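Local coordinates for UPF0255 protein frsA (Vibrio vulnificus, PDB 4I4C) that probably hydrolyses carboxylic esters as a two-domain member of the alpha/beta-hydrolase superfamily, although its physiological role is not settled, at residues T207-L212 with M224-M229; E242-L247 with K344-L349; K308-P313 with V329-L334. All coordinates share one frame; numbering follows the deposited sequence.

Contact 1. Residues T207-L212 with M224-M229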
loop_
_atom_site.group_PDB
_atom_site.type_symbol
_atom_site.label_atom_id
_atom_site.label_comp_id
_atom_site.label_asym_id
_atom_site.label_seq_id
_atom_site.Cartn_x
_atom_site.Cartn_y
_atom_site.Cartn_z
ATOM N N THR A 207 6.779 -2.511 3.239
ATOM C CA THR A 207 7.824 -3.378 2.726
ATOM C C THR A 207 7.466 -3.940 1.331
ATOM O O THR A 207 8.169 -4.796 0.810
ATOM C CB THR A 207 8.146 -4.526 3.748
ATOM O OG1 THR A 207 6.931 -5.080 4.244
ATOM C CG2 THR A 207 8.940 -3.993 4.945
ATOM N N ASP A 208 6.389 -3.445 0.722
ATOM C CA ASP A 208 5.933 -3.974 -0.569
ATOM C C ASP A 208 6.475 -3.192 -1.766
ATOM O O ASP A 208 5.996 -3.374 -2.878
ATOM C CB ASP A 208 4.389 -3.993 -0.665
ATOM C CG ASP A 208 3.733 -4.918 0.351
ATOM O OD1 ASP A 208 4.461 -5.669 1.029
ATOM O OD2 ASP A 208 2.484 -4.889 0.468
ATOM N N MET A 209 7.483 -2.346 -1.555
ATOM C CA MET A 209 7.930 -1.429 -2.615
ATOM C C MET A 209 9.430 -1.458 -2.884
ATOM O O MET A 209 9.991 -0.480 -3.390
ATOM C CB MET A 209 7.497 0.004 -2.275
ATOM C CG MET A 209 5.986 0.176 -2.249
ATOM S SD MET A 209 5.435 1.716 -1.491
ATOM C CE MET A 209 5.967 1.496 0.216
ATOM N N TRP A 210 10.069 -2.572 -2.526
ATOM C CA TRP A 210 11.488 -2.778 -2.766
ATOM C C TRP A 210 11.922 -2.491 -4.208
ATOM O O TRP A 210 12.967 -1.896 -4.427
ATOM C CB TRP A 210 11.917 -4.198 -2.368
ATOM C CG TRP A 210 13.274 -4.516 -2.886
ATOM C CD1 TRP A 210 13.588 -5.382 -3.889
ATOM C CD2 TRP A 210 14.508 -3.933 -2.454
ATOM N NE1 TRP A 210 14.949 -5.390 -4.099
ATOM C CE2 TRP A 210 15.535 -4.506 -3.233
ATOM C CE3 TRP A 210 14.843 -2.991 -1.477
ATOM C CZ2 TRP A 210 16.874 -4.162 -3.071
ATOM C CZ3 TRP A 210 16.181 -2.648 -1.318
ATOM C CH2 TRP A 210 17.175 -3.232 -2.111
ATOM N N ARG A 211 11.116 -2.888 -5.188
ATOM C CA ARG A 211 11.485 -2.666 -6.589
ATOM C C ARG A 211 11.372 -1.197 -7.012
ATOM O O ARG A 211 11.965 -0.779 -8.012
ATOM C CB ARG A 211 10.668 -3.572 -7.519
ATOM C CG ARG A 211 10.867 -5.058 -7.223
ATOM C CD ARG A 211 11.018 -5.910 -8.486
ATOM N NE ARG A 211 11.515 -7.251 -8.156
ATOM C CZ ARG A 211 11.682 -8.244 -9.030
ATOM N NH1 ARG A 211 11.389 -8.063 -10.314
ATOM N NH2 ARG A 211 12.140 -9.424 -8.616
ATOM N N LEU A 212 10.605 -0.416 -6.260
ATOM C CA LEU A 212 10.532 1.023 -6.529
ATOM C C LEU A 212 11.924 1.611 -6.339
ATOM O O LEU A 212 12.410 2.366 -7.184
ATOM C CB LEU A 212 9.546 1.706 -5.593
ATOM C CG LEU A 212 9.472 3.218 -5.719
ATOM C CD1 LEU A 212 9.163 3.582 -7.169
ATOM C CD2 LEU A 212 8.395 3.723 -4.768
ATOM N N MET A 224 15.096 5.979 -0.589
ATOM C CA MET A 224 13.676 5.767 -0.390
ATOM C C MET A 224 13.394 5.554 1.080
ATOM O O MET A 224 14.054 4.759 1.731
ATOM C CB MET A 224 13.172 4.578 -1.208
ATOM C CG MET A 224 11.727 4.223 -0.909
ATOM S SD MET A 224 11.039 2.943 -1.969
ATOM C CE MET A 224 11.603 1.460 -1.153
ATOM N N LEU A 225 12.408 6.267 1.603
ATOM C CA LEU A 225 12.059 6.154 3.006
ATOM C C LEU A 225 10.604 5.743 3.089
ATOM O O LEU A 225 9.721 6.559 2.863
ATOM C CB LEU A 225 12.279 7.488 3.711
ATOM C CG LEU A 225 11.998 7.538 5.208
ATOM C CD1 LEU A 225 12.883 6.535 5.929
ATOM C CD2 LEU A 225 12.244 8.941 5.736
ATOM N N THR A 226 10.349 4.467 3.375
ATOM C CA THR A 226 8.973 3.973 3.413
ATOM C C THR A 226 8.300 4.231 4.759
ATOM O O THR A 226 8.940 4.198 5.812
ATOM C CB THR A 226 8.890 2.483 3.056
ATOM O OG1 THR A 226 9.695 1.726 3.967
ATOM C CG2 THR A 226 9.405 2.255 1.638
ATOM N N VAL A 227 7.001 4.509 4.708
ATOM C CA VAL A 227 6.215 4.770 5.898
ATOM C C VAL A 227 4.831 4.154 5.707
ATOM O O VAL A 227 4.280 4.198 4.602
ATOM C CB VAL A 227 6.039 6.297 6.141
ATOM C CG1 VAL A 227 5.323 6.539 7.458
ATOM C CG2 VAL A 227 7.382 7.027 6.134
ATOM N N ASP A 228 4.293 3.567 6.777
ATOM C CA ASP A 228 2.905 3.111 6.826
ATOM C C ASP A 228 1.948 4.222 7.292
ATOM O O ASP A 228 2.176 4.860 8.325
ATOM C CB ASP A 228 2.781 1.925 7.789
ATOM C CG ASP A 228 3.362 0.628 7.222
ATOM O OD1 ASP A 228 2.985 0.244 6.094
ATOM O OD2 ASP A 228 4.195 -0.006 7.915
ATOM N N MET A 229 0.874 4.433 6.535
ATOM C CA MET A 229 -0.220 5.329 6.929
ATOM C C MET A 229 -0.738 4.934 8.311
ATOM O O MET A 229 -0.620 3.770 8.699
ATOM C CB MET A 229 -1.382 5.208 5.935
ATOM C CG MET A 229 -1.103 5.734 4.550
ATOM S SD MET A 229 -1.191 7.532 4.564
ATOM C CE MET A 229 -2.969 7.766 4.629
#
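M209, L212, M224 and T226 make a buried, apolar helix-on-sheet contact, in which the start of helix 210-217 packs against the strand that follows it in a beta-alpha-beta unit of the hydrolase sheet. M224 meets both M209 and L212. Its CG stands anti to the backbone N (chi1 173°) and the chain bends only at the last torsion, which lays CE of M224 3.4 Å from the carbonyl O of M209. That oxygen also accepts the backbone N-H of L212, at 2.9 Å from M209 O to L212 N, in the first turn of the helix. The sulfur of M224 meets the flank of L212, whose CD2 lies 3.9 Å from M224 SD. The methyl groups of M209 and T226 touch, M209 CE to T226 CG2 at 3.8 Å, as the two side chains run past each other in opposite directions. T226 gives this contact its methyl, while its OG1 is hydrogen-bonded to Q206. M209 and L212 also line the pocket of the bound polyether. V198 of strand 193-199 touches M209, L212 and M224, and on the other side of strand 223-226 in the sheet lies strand 178-186, whose H183 and H185 touch T226.

Contact 2. Residues E242-L247 with K344-L349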
loop_
_atom_site.group_PDB
_atom_site.type_symbol
_atom_site.label_atom_id
_atom_site.label_comp_id
_atom_site.label_asym_id
_atom_site.label_seq_id
_atom_site.Cartn_x
_atom_site.Cartn_y
_atom_site.Cartn_z
ATOM N N GLU A 242 -8.610 12.661 10.755
ATOM C CA GLU A 242 -8.727 13.560 9.612
ATOM C C GLU A 242 -7.370 14.168 9.254
ATOM O O GLU A 242 -7.127 14.527 8.103
ATOM C CB GLU A 242 -9.778 14.645 9.854
ATOM C CG GLU A 242 -10.387 15.174 8.559
ATOM C CD GLU A 242 -11.616 16.040 8.783
ATOM O OE1 GLU A 242 -12.353 15.803 9.767
ATOM O OE2 GLU A 242 -11.842 16.961 7.969
ATOM N N ASP A 243 -6.492 14.274 10.249
ATOM C CA ASP A 243 -5.104 14.662 10.029
ATOM C C ASP A 243 -4.279 13.401 9.786
ATOM O O ASP A 243 -3.497 12.984 10.637
ATOM C CB ASP A 243 -4.565 15.420 11.243
ATOM C CG ASP A 243 -3.127 15.847 11.070
ATOM O OD1 ASP A 243 -2.686 16.006 9.911
ATOM O OD2 ASP A 243 -2.434 16.011 12.098
ATOM N N TYR A 244 -4.462 12.788 8.620
ATOM C CA TYR A 244 -3.851 11.490 8.356
ATOM C C TYR A 244 -2.473 11.614 7.703
ATOM O O TYR A 244 -1.858 10.612 7.341
ATOM C CB TYR A 244 -4.797 10.576 7.554
ATOM C CG TYR A 244 -5.373 11.168 6.278
ATOM C CD1 TYR A 244 -6.739 11.433 6.158
ATOM C CD2 TYR A 244 -4.559 11.434 5.180
ATOM C CE1 TYR A 244 -7.274 11.981 4.976
ATOM C CE2 TYR A 244 -5.082 11.972 4.000
ATOM C CZ TYR A 244 -6.438 12.247 3.902
ATOM O OH TYR A 244 -6.946 12.778 2.724
ATOM N N SER A 245 -1.990 12.847 7.568
ATOM C CA SER A 245 -0.645 13.092 7.049
ATOM C C SER A 245 0.320 13.243 8.225
ATOM O O SER A 245 1.535 13.363 8.045
ATOM C CB SER A 245 -0.623 14.348 6.167
ATOM O OG SER A 245 -1.158 15.473 6.848
ATOM N N ARG A 246 -0.273 13.226 9.419
ATOM C CA ARG A 246 0.367 13.334 10.732
ATOM C C ARG A 246 1.760 12.710 10.847
ATOM O O ARG A 246 2.711 13.356 11.283
ATOM C CB ARG A 246 -0.546 12.615 11.735
ATOM C CG ARG A 246 -0.635 13.205 13.108
ATOM C CD ARG A 246 -1.985 12.855 13.740
ATOM N NE ARG A 246 -2.021 11.558 14.425
ATOM C CZ ARG A 246 -2.600 10.459 13.948
ATOM N NH1 ARG A 246 -3.191 10.477 12.757
ATOM N NH2 ARG A 246 -2.592 9.336 14.669
ATOM N N LEU A 247 1.857 11.429 10.501
ATOM C CA LEU A 247 3.078 10.671 10.724
ATOM C C LEU A 247 4.150 11.069 9.718
ATOM O O LEU A 247 5.335 11.134 10.045
ATOM C CB LEU A 247 2.788 9.161 10.654
ATOM C CG LEU A 247 1.664 8.579 11.519
ATOM C CD1 LEU A 247 1.593 7.040 11.379
ATOM C CD2 LEU A 247 1.821 8.957 12.976
ATOM N N LYS A 344 -10.958 17.804 -0.862
ATOM C CA LYS A 344 -11.833 18.909 -1.209
ATOM C C LYS A 344 -12.705 19.242 0.006
ATOM O O LYS A 344 -12.823 20.406 0.392
ATOM C CB LYS A 344 -12.711 18.537 -2.409
ATOM C CG LYS A 344 -13.462 19.696 -3.033
ATOM C CD LYS A 344 -14.598 19.186 -3.899
ATOM C CE LYS A 344 -14.631 19.903 -5.237
ATOM N NZ LYS A 344 -14.813 21.364 -5.072
ATOM N N VAL A 345 -13.302 18.216 0.612
ATOM C CA VAL A 345 -14.090 18.397 1.827
ATOM C C VAL A 345 -13.268 18.999 2.980
ATOM O O VAL A 345 -13.788 19.759 3.807
ATOM C CB VAL A 345 -14.797 17.095 2.234
ATOM C CG1 VAL A 345 -15.534 17.261 3.562
ATOM C CG2 VAL A 345 -15.763 16.687 1.133
ATOM N N GLN A 346 -11.973 18.707 2.996
ATOM C CA GLN A 346 -11.083 19.270 4.007
ATOM C C GLN A 346 -10.600 20.700 3.694
ATOM O O GLN A 346 -10.070 21.380 4.569
ATOM C CB GLN A 346 -9.898 18.340 4.245
ATOM C CG GLN A 346 -10.304 16.950 4.685
ATOM C CD GLN A 346 -9.109 16.101 5.041
ATOM O OE1 GLN A 346 -8.017 16.624 5.239
ATOM N NE2 GLN A 346 -9.303 14.786 5.120
ATOM N N GLY A 347 -10.785 21.141 2.452
ATOM C CA GLY A 347 -10.539 22.529 2.066
ATOM C C GLY A 347 -9.235 22.790 1.330
ATOM O O GLY A 347 -8.860 23.941 1.077
ATOM N N PHE A 348 -8.542 21.717 0.964
ATOM C CA PHE A 348 -7.228 21.834 0.341
ATOM C C PHE A 348 -7.285 22.082 -1.158
ATOM O O PHE A 348 -6.256 22.320 -1.795
ATOM C CB PHE A 348 -6.408 20.563 0.609
ATOM C CG PHE A 348 -5.935 20.433 2.026
ATOM C CD1 PHE A 348 -4.805 21.117 2.454
ATOM C CD2 PHE A 348 -6.614 19.639 2.927
ATOM C CE1 PHE A 348 -4.362 21.001 3.759
ATOM C CE2 PHE A 348 -6.179 19.522 4.230
ATOM C CZ PHE A 348 -5.048 20.205 4.646
ATOM N N LEU A 349 -8.477 22.000 -1.734
ATOM C CA LEU A 349 -8.595 22.033 -3.190
ATOM C C LEU A 349 -9.572 23.103 -3.678
ATOM O O LEU A 349 -10.339 22.873 -4.619
ATOM C CB LEU A 349 -9.005 20.658 -3.722
ATOM C CG LEU A 349 -7.994 19.531 -3.489
ATOM C CD1 LEU A 349 -8.549 18.225 -4.028
ATOM C CD2 LEU A 349 -6.636 19.863 -4.134
#
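Q346 lays its side-chain amide against the aliphatic part of E242 and beside the ring of Y244, and these three residues make the whole contact. CG of Q346 stands anti to its own carbonyl carbon (chi1 -58°), and the extended chain beyond it carries the amide to E242 and Y244. NE2 of Q346 comes 3.6 Å from CG of E242 and 3.5 Å from CE1 of Y244. The amide is turned 67° from the tyrosine ring plane and approaches it obliquely. E242 and Q346 arrive from opposite directions and overlap lengthwise, with OE2 of E242 3.6 Å from CG of Q346; E242 is poorly ordered, which makes its distances less certain.

The amide is held from outside the two segments: NE2 donates to the carbonyl O of A340, and OE1 accepts from NE of R280. Y244 is held likewise, its OH bonding to the carbonyl O of W341 and to ND2 of N276. Within 242-247, NH1 of R246 donates to the carbonyl O of D243 at 3.3 Å; this oxygen lies in the guanidinium plane of R246, while NH1 sits above the carbonyl plane of D243. In 344-349, a type I turn from K344 to G347 is closed by G347 N to K344 O at 3.0 Å and presents Q346.

The contact thus joins the approach to helix 246-254 with the loop between helix 331-337 and strand 358-363. Helix 273-284 serves both segments: its A277 and R280 pack on Y244, R280 also touches F348, and R280 forms a salt bridge with D243.

Contact 3. Residues K308-P313 with V329-L334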
loop_
_atom_site.group_PDB
_atom_site.type_symbol
_atom_site.label_atom_id
_atom_site.label_comp_id
_atom_site.label_asym_id
_atom_site.label_seq_id
_atom_site.Cartn_x
_atom_site.Cartn_y
_atom_site.Cartn_z
ATOM N N LYS A 308 -21.825 4.969 -3.711
ATOM C CA LYS A 308 -20.797 4.145 -4.348
ATOM C C LYS A 308 -20.052 3.313 -3.306
ATOM O O LYS A 308 -19.663 2.178 -3.573
ATOM C CB LYS A 308 -19.804 5.004 -5.141
ATOM C CG LYS A 308 -20.396 5.696 -6.366
ATOM C CD LYS A 308 -20.741 4.694 -7.465
ATOM C CE LYS A 308 -21.483 5.355 -8.626
ATOM N NZ LYS A 308 -20.650 6.356 -9.351
ATOM N N LEU A 309 -19.856 3.890 -2.121
ATOM C CA LEU A 309 -19.191 3.200 -1.018
ATOM C C LEU A 309 -20.011 2.001 -0.543
ATOM O O LEU A 309 -19.458 0.946 -0.210
ATOM C CB LEU A 309 -18.914 4.174 0.136
ATOM C CG LEU A 309 -17.888 5.259 -0.220
ATOM C CD1 LEU A 309 -17.873 6.379 0.804
ATOM C CD2 LEU A 309 -16.508 4.639 -0.348
ATOM N N GLN A 310 -21.329 2.165 -0.545
ATOM C CA GLN A 310 -22.252 1.117 -0.119
ATOM C C GLN A 310 -22.349 -0.047 -1.113
ATOM O O GLN A 310 -22.969 -1.068 -0.821
ATOM C CB GLN A 310 -23.636 1.720 0.104
ATOM C CG GLN A 310 -23.696 2.708 1.254
ATOM C CD GLN A 310 -25.021 3.443 1.305
ATOM O OE1 GLN A 310 -26.035 2.929 0.833
ATOM N NE2 GLN A 310 -25.018 4.659 1.872
ATOM N N GLN A 311 -21.746 0.116 -2.287
ATOM C CA GLN A 311 -21.847 -0.887 -3.341
ATOM C C GLN A 311 -20.513 -1.581 -3.619
ATOM O O GLN A 311 -20.432 -2.436 -4.486
ATOM C CB GLN A 311 -22.420 -0.266 -4.623
ATOM C CG GLN A 311 -23.900 0.065 -4.517
ATOM C CD GLN A 311 -24.705 -1.069 -3.888
ATOM O OE1 GLN A 311 -24.795 -2.169 -4.440
ATOM N NE2 GLN A 311 -25.285 -0.806 -2.721
ATOM N N MET A 312 -19.482 -1.191 -2.870
ATOM C CA MET A 312 -18.152 -1.792 -2.928
ATOM C C MET A 312 -18.114 -3.252 -2.473
ATOM O O MET A 312 -18.847 -3.631 -1.565
ATOM C CB MET A 312 -17.211 -1.013 -2.017
ATOM C CG MET A 312 -16.859 0.344 -2.524
ATOM S SD MET A 312 -15.459 0.919 -1.582
ATOM C CE MET A 312 -16.123 0.901 0.091
ATOM N N PRO A 313 -17.219 -4.062 -3.079
ATOM C CA PRO A 313 -17.044 -5.446 -2.629
ATOM C C PRO A 313 -16.722 -5.520 -1.136
ATOM O O PRO A 313 -16.152 -4.584 -0.579
ATOM C CB PRO A 313 -15.863 -5.941 -3.477
ATOM C CG PRO A 313 -16.000 -5.158 -4.751
ATOM C CD PRO A 313 -16.427 -3.774 -4.293
ATOM N N VAL A 329 -19.917 -3.487 12.120
ATOM C CA VAL A 329 -20.057 -2.511 11.052
ATOM C C VAL A 329 -21.485 -2.237 10.655
ATOM O O VAL A 329 -22.259 -3.159 10.388
ATOM C CB VAL A 329 -19.306 -2.955 9.780
ATOM C CG1 VAL A 329 -19.334 -1.844 8.722
ATOM C CG2 VAL A 329 -17.898 -3.320 10.120
ATOM N N ASP A 330 -21.822 -0.955 10.616
ATOM C CA ASP A 330 -22.987 -0.488 9.892
ATOM C C ASP A 330 -22.484 0.197 8.625
ATOM O O ASP A 330 -21.811 1.212 8.699
ATOM C CB ASP A 330 -23.795 0.495 10.741
ATOM C CG ASP A 330 -25.087 0.885 10.078
ATOM O OD1 ASP A 330 -26.145 0.381 10.505
ATOM O OD2 ASP A 330 -25.036 1.679 9.114
ATOM N N ILE A 331 -22.801 -0.370 7.465
ATOM C CA ILE A 331 -22.280 0.138 6.195
ATOM C C ILE A 331 -22.766 1.548 5.870
ATOM O O ILE A 331 -22.020 2.361 5.321
ATOM C CB ILE A 331 -22.613 -0.822 5.024
ATOM C CG1 ILE A 331 -22.117 -2.240 5.360
ATOM C CG2 ILE A 331 -22.024 -0.315 3.729
ATOM C CD1 ILE A 331 -22.339 -3.278 4.264
ATOM N N TYR A 332 -24.015 1.842 6.210
ATOM C CA TYR A 332 -24.584 3.146 5.893
ATOM C C TYR A 332 -23.846 4.222 6.679
ATOM O O TYR A 332 -23.517 5.276 6.148
ATOM C CB TYR A 332 -26.082 3.180 6.203
ATOM C CG TYR A 332 -26.841 2.027 5.590
ATOM C CD1 TYR A 332 -27.222 2.048 4.254
ATOM C CD2 TYR A 332 -27.161 0.905 6.349
ATOM C CE1 TYR A 332 -27.911 0.986 3.690
ATOM C CE2 TYR A 332 -27.848 -0.161 5.800
ATOM C CZ TYR A 332 -28.221 -0.118 4.469
ATOM O OH TYR A 332 -28.906 -1.188 3.930
ATOM N N SER A 333 -23.578 3.936 7.944
ATOM C CA SER A 333 -22.849 4.872 8.781
ATOM C C SER A 333 -21.396 5.010 8.319
ATOM O O SER A 333 -20.902 6.119 8.166
ATOM C CB SER A 333 -22.915 4.447 10.238
ATOM O OG SER A 333 -22.103 5.289 11.024
ATOM N N LEU A 334 -20.721 3.884 8.097
ATOM C CA LEU A 334 -19.368 3.898 7.536
ATOM C C LEU A 334 -19.230 4.736 6.251
ATOM O O LEU A 334 -18.264 5.487 6.087
ATOM C CB LEU A 334 -18.892 2.470 7.276
ATOM C CG LEU A 334 -17.490 2.259 6.703
ATOM C CD1 LEU A 334 -16.493 3.041 7.516
ATOM C CD2 LEU A 334 -17.127 0.761 6.701
#
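Q310, the second residue of a type I turn that runs from L309 to M312, carries the contact for its segment and meets both I331 and Y332. Its backbone is approached by I331, whose CG2 lies 4.1 Å from CA of Q310. That branch of I331 stands anti to its own backbone N, while the CG1 branch lies beside it (chi1 -54°); the same CG2 of I331 is 4.2 Å from CG of Q310. Farther out, the extended Q310 chain crosses Y332 at about a right angle. OE1 of Q310 is 3.7 Å from CD1 of Y332 and approaches the ring obliquely, with amide and ring planes 77° apart. The nitrogen of the amide is anchored beyond the segment, NE2 of Q310 bonding to OG of S335, on helix 331-337, which also carries Y332. Q311 turns to helix 31-44, packing on L36 and I40. M312 packs on L317 and L320 of helix 314-323 and touches the bound hexanoic acid. P313 then takes the N-cap position of that helix.

Across the contact, D330 caps helix 331-337: OD2 of D330 accepts the backbone N-H of S333 at 2.9 Å with an N-H...O angle of 161°, met on the anti side of the carboxylate. The capped first turn carries I331 and Y332. Between the segments themselves, the contact is one of van der Waals packing, a buried isoleucine against the backbone and CG of Q310, and the glutamine amide against an exposed tyrosine; the bond from Q310 NE2 to S335 OG probably helps to orient that amide.

In the fold
Contacts 1 and 2 touch, although their centres are 22 Å apart: the segment leaving strand 223-226 runs up to the start of helix 246-254, where D228 O lies 3.8 Å from L247 CD1 and M229 CE lies 4.0 Å from Y244 CD2. Contact 3 is nested in the chain between the two segments of contact 2, yet their nearest atoms remain about 11 Å apart. It is farther still from contact 1, about 15 Å at the nearest atoms. Two of the three border bound ligands. The M209 side chain of contact 1 is about 3 Å from a bound polyether, probably from the crystallisation liquor, and M312 of contact 3 touches the hexanoic acid. The Y244 side chain of contact 2 lies about 10 Å from that acid.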